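Local structure of ofchtiv-allosamidin (Ostrinia furnacalis, 6JMB) at residues L36-I41 with R60-Q65. The protein probably hydrolyses chitin as a group IV insect chitinase of glycosyl hydrolase family 18, and is held here with the inhibitor allosamidin. Residues are numbered along the deposited sequence; the frame is centred on the assembly and turned at random.
Sequences LVYAFI and RGNFKQ. With AMI (allosamizoline), chain C.
The nearest CA atoms, those of Y38 on strand 35-43 and F63 in the first turn of helix 62-67, stand 7.7 Å apart, and side chains carry most of the contact. Y38 spans most of that gap: with CG anti to its own N (chi1 -168°), the phenol reaches outward and brings its hydroxyl to N62. There N62 ND2 donates a hydrogen bond to Y38 OH, 3.0 Å long and fairly straight at 159°, with the oxygen lying close to the plane of the amide. D57, in the preceding helix 54-59, binds the same hydroxyl through OD1, so two polar groups grip one buried oxygen. F63 CD1 lies over one face of the Y38 ring, offset toward the rim, while F63 CE1 comes within 3.4 Å of Y38 CE1; the two rings are inclined at 57°, neither parallel nor perpendicular. Were Y38 cut back to an alanine, the N62 amide and D57 would probably lose their shared partner, and a gap is likely to open beside the edge of the F63 ring. Family 18 chitinases are built on a TIM barrel, and here the contact illustrates how the outside of such a barrel is clothed: strand 35-43, paired in parallel with strands 5-11 and 77-83, turns Y38 and I41 outward to the helical layer. Further along, I41 adds an apolar touch, its CG2 methyl 3.7 Å from F63 CZ, while Y116 meets the F63 ring as well. F40 points away from the helix, and its ring touches the inhibitor. A cis peptide bond precedes it, and with the A39 methyl over one face of the ring, F40 CE2 comes to 3.6 Å from O3 of allosamizoline; the ligand as a whole is also hydrogen-bonded to W85 N and D194 OD2.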
loop_
_atom_site.group_PDB
_atom_site.type_symbol
_atom_site.label_atom_id
_atom_site.label_comp_id
_atom_site.label_asym_id
_atom_site.label_seq_id
_atom_site.Cartn_x
_atom_site.Cartn_y
_atom_site.Cartn_z
ATOM N N LEU A 36 -10.077 5.683 -5.368
ATOM C CA LEU A 36 -10.358 4.907 -4.166
ATOM C C LEU A 36 -10.443 3.444 -4.566
ATOM O O LEU A 36 -11.124 3.106 -5.541
ATOM C CB LEU A 36 -11.661 5.376 -3.501
ATOM C CG LEU A 36 -11.427 6.349 -2.337
ATOM C CD1 LEU A 36 -12.631 7.248 -2.089
ATOM C CD2 LEU A 36 -11.092 5.547 -1.079
ATOM N N VAL A 37 -9.730 2.581 -3.844
ATOM C CA VAL A 37 -9.537 1.193 -4.259
ATOM C C VAL A 37 -10.089 0.254 -3.191
ATOM O O VAL A 37 -9.679 0.315 -2.026
ATOM C CB VAL A 37 -8.060 0.889 -4.555
ATOM C CG1 VAL A 37 -7.939 -0.477 -5.196
ATOM C CG2 VAL A 37 -7.463 1.965 -5.463
ATOM N N TYR A 38 -11.004 -0.630 -3.599
ATOM C CA TYR A 38 -11.641 -1.602 -2.711
ATOM C C TYR A 38 -10.749 -2.836 -2.606
ATOM O O TYR A 38 -10.601 -3.587 -3.575
ATOM C CB TYR A 38 -12.994 -1.979 -3.310
ATOM C CG TYR A 38 -13.937 -2.766 -2.418
ATOM C CD1 TYR A 38 -13.751 -4.129 -2.167
ATOM C CD2 TYR A 38 -15.047 -2.148 -1.872
ATOM C CE1 TYR A 38 -14.634 -4.836 -1.350
ATOM C CE2 TYR A 38 -15.938 -2.845 -1.066
ATOM C CZ TYR A 38 -15.727 -4.180 -0.813
ATOM O OH TYR A 38 -16.619 -4.853 -0.008
ATOM N N ALA A 39 -10.173 -3.072 -1.434
ATOM C CA ALA A 39 -9.313 -4.231 -1.216
ATOM C C ALA A 39 -10.052 -5.224 -0.329
ATOM O O ALA A 39 -10.559 -4.834 0.725
ATOM C CB ALA A 39 -8.027 -3.795 -0.510
ATOM N N PHE A 40 -10.125 -6.503 -0.722
ATOM C CA PHE A 40 -9.612 -7.107 -1.955
ATOM C C PHE A 40 -10.661 -8.078 -2.485
ATOM O O PHE A 40 -11.447 -8.645 -1.701
ATOM C CB PHE A 40 -8.381 -7.975 -1.667
ATOM C CG PHE A 40 -7.125 -7.204 -1.404
ATOM C CD1 PHE A 40 -6.490 -6.538 -2.426
ATOM C CD2 PHE A 40 -6.557 -7.191 -0.139
ATOM C CE1 PHE A 40 -5.318 -5.837 -2.193
ATOM C CE2 PHE A 40 -5.383 -6.495 0.106
ATOM C CZ PHE A 40 -4.765 -5.814 -0.925
ATOM N N ILE A 41 -10.648 -8.306 -3.790
ATOM C CA ILE A 41 -11.232 -9.502 -4.371
ATOM C C ILE A 41 -10.117 -10.503 -4.643
ATOM O O ILE A 41 -8.931 -10.197 -4.522
ATOM C CB ILE A 41 -12.062 -9.207 -5.645
ATOM C CG1 ILE A 41 -11.176 -8.639 -6.760
ATOM C CG2 ILE A 41 -13.233 -8.286 -5.321
ATOM C CD1 ILE A 41 -11.885 -8.553 -8.112
ATOM N N ARG A 60 -24.611 -7.574 1.702
ATOM C CA ARG A 60 -24.800 -6.299 2.380
ATOM C C ARG A 60 -24.495 -5.102 1.489
ATOM O O ARG A 60 -24.516 -3.966 1.976
ATOM C CB ARG A 60 -23.979 -6.249 3.673
ATOM C CG ARG A 60 -24.436 -7.290 4.698
ATOM C CD ARG A 60 -23.517 -7.378 5.901
ATOM N NE ARG A 60 -23.514 -6.146 6.684
ATOM C CZ ARG A 60 -22.536 -5.779 7.510
ATOM N NH1 ARG A 60 -21.452 -6.531 7.653
ATOM N NH2 ARG A 60 -22.631 -4.633 8.170
ATOM N N GLY A 61 -24.206 -5.332 0.209
ATOM C CA GLY A 61 -24.097 -4.259 -0.761
ATOM C C GLY A 61 -22.858 -3.406 -0.654
ATOM O O GLY A 61 -22.873 -2.260 -1.113
ATOM N N ASN A 62 -21.768 -3.937 -0.095
ATOM C CA ASN A 62 -20.609 -3.093 0.186
ATOM C C ASN A 62 -19.906 -2.624 -1.086
ATOM O O ASN A 62 -19.452 -1.475 -1.146
ATOM C CB ASN A 62 -19.642 -3.799 1.131
ATOM C CG ASN A 62 -18.919 -2.835 2.049
ATOM O OD1 ASN A 62 -19.539 -1.980 2.680
ATOM N ND2 ASN A 62 -17.603 -2.974 2.133
ATOM N N PHE A 63 -19.784 -3.490 -2.104
ATOM C CA PHE A 63 -19.214 -3.056 -3.379
ATOM C C PHE A 63 -19.948 -1.822 -3.885
ATOM O O PHE A 63 -19.330 -0.822 -4.271
ATOM C CB PHE A 63 -19.391 -4.142 -4.446
ATOM C CG PHE A 63 -18.443 -5.328 -4.364
ATOM C CD1 PHE A 63 -17.124 -5.228 -3.935
ATOM C CD2 PHE A 63 -18.897 -6.562 -4.800
ATOM C CE1 PHE A 63 -16.295 -6.365 -3.925
ATOM C CE2 PHE A 63 -18.083 -7.687 -4.788
ATOM C CZ PHE A 63 -16.783 -7.594 -4.357
ATOM N N LYS A 64 -21.285 -1.895 -3.910
ATOM C CA LYS A 64 -22.084 -0.820 -4.482
ATOM C C LYS A 64 -22.095 0.418 -3.594
ATOM O O LYS A 64 -22.110 1.540 -4.108
ATOM C CB LYS A 64 -23.504 -1.326 -4.744
ATOM C CG LYS A 64 -24.409 -0.327 -5.442
ATOM C CD LYS A 64 -23.922 -0.018 -6.850
ATOM C CE LYS A 64 -24.972 0.757 -7.631
ATOM N NZ LYS A 64 -24.397 1.449 -8.813
ATOM N N GLN A 65 -22.073 0.248 -2.270
ATOM C CA GLN A 65 -21.966 1.417 -1.403
ATOM C C GLN A 65 -20.664 2.157 -1.672
ATOM O O GLN A 65 -20.637 3.394 -1.718
ATOM C CB GLN A 65 -22.029 0.997 0.061
ATOM C CG GLN A 65 -23.402 0.564 0.528
ATOM C CD GLN A 65 -23.400 0.178 1.989
ATOM O OE1 GLN A 65 -23.891 -0.889 2.363
ATOM N NE2 GLN A 65 -22.834 1.041 2.828
HETATM C C1 AMI C . 0.131 -4.058 1.005
HETATM C C2 AMI C . -0.647 -5.262 0.336
HETATM C C3 AMI C . -1.630 -5.642 1.327
HETATM C C4 AMI C . -0.942 -5.321 2.717
HETATM C C5 AMI C . -0.417 -3.989 2.457
HETATM C C6 AMI C . 0.687 -3.544 3.485
HETATM C C7 AMI C . -0.993 -3.389 -0.788
HETATM C C8 AMI C . -2.201 -3.047 -3.002
HETATM C C9 AMI C . -1.190 -1.039 -1.772
HETATM N N2 AMI C . -1.170 -4.781 -0.761
HETATM N N7 AMI C . -1.463 -2.499 -1.857
HETATM O O3 AMI C . -2.001 -7.011 1.171
HETATM O O4 AMI C . -1.833 -5.223 3.821
HETATM O O6 AMI C . 1.696 -4.532 3.515
HETATM O O7 AMI C . -0.308 -2.888 0.279
#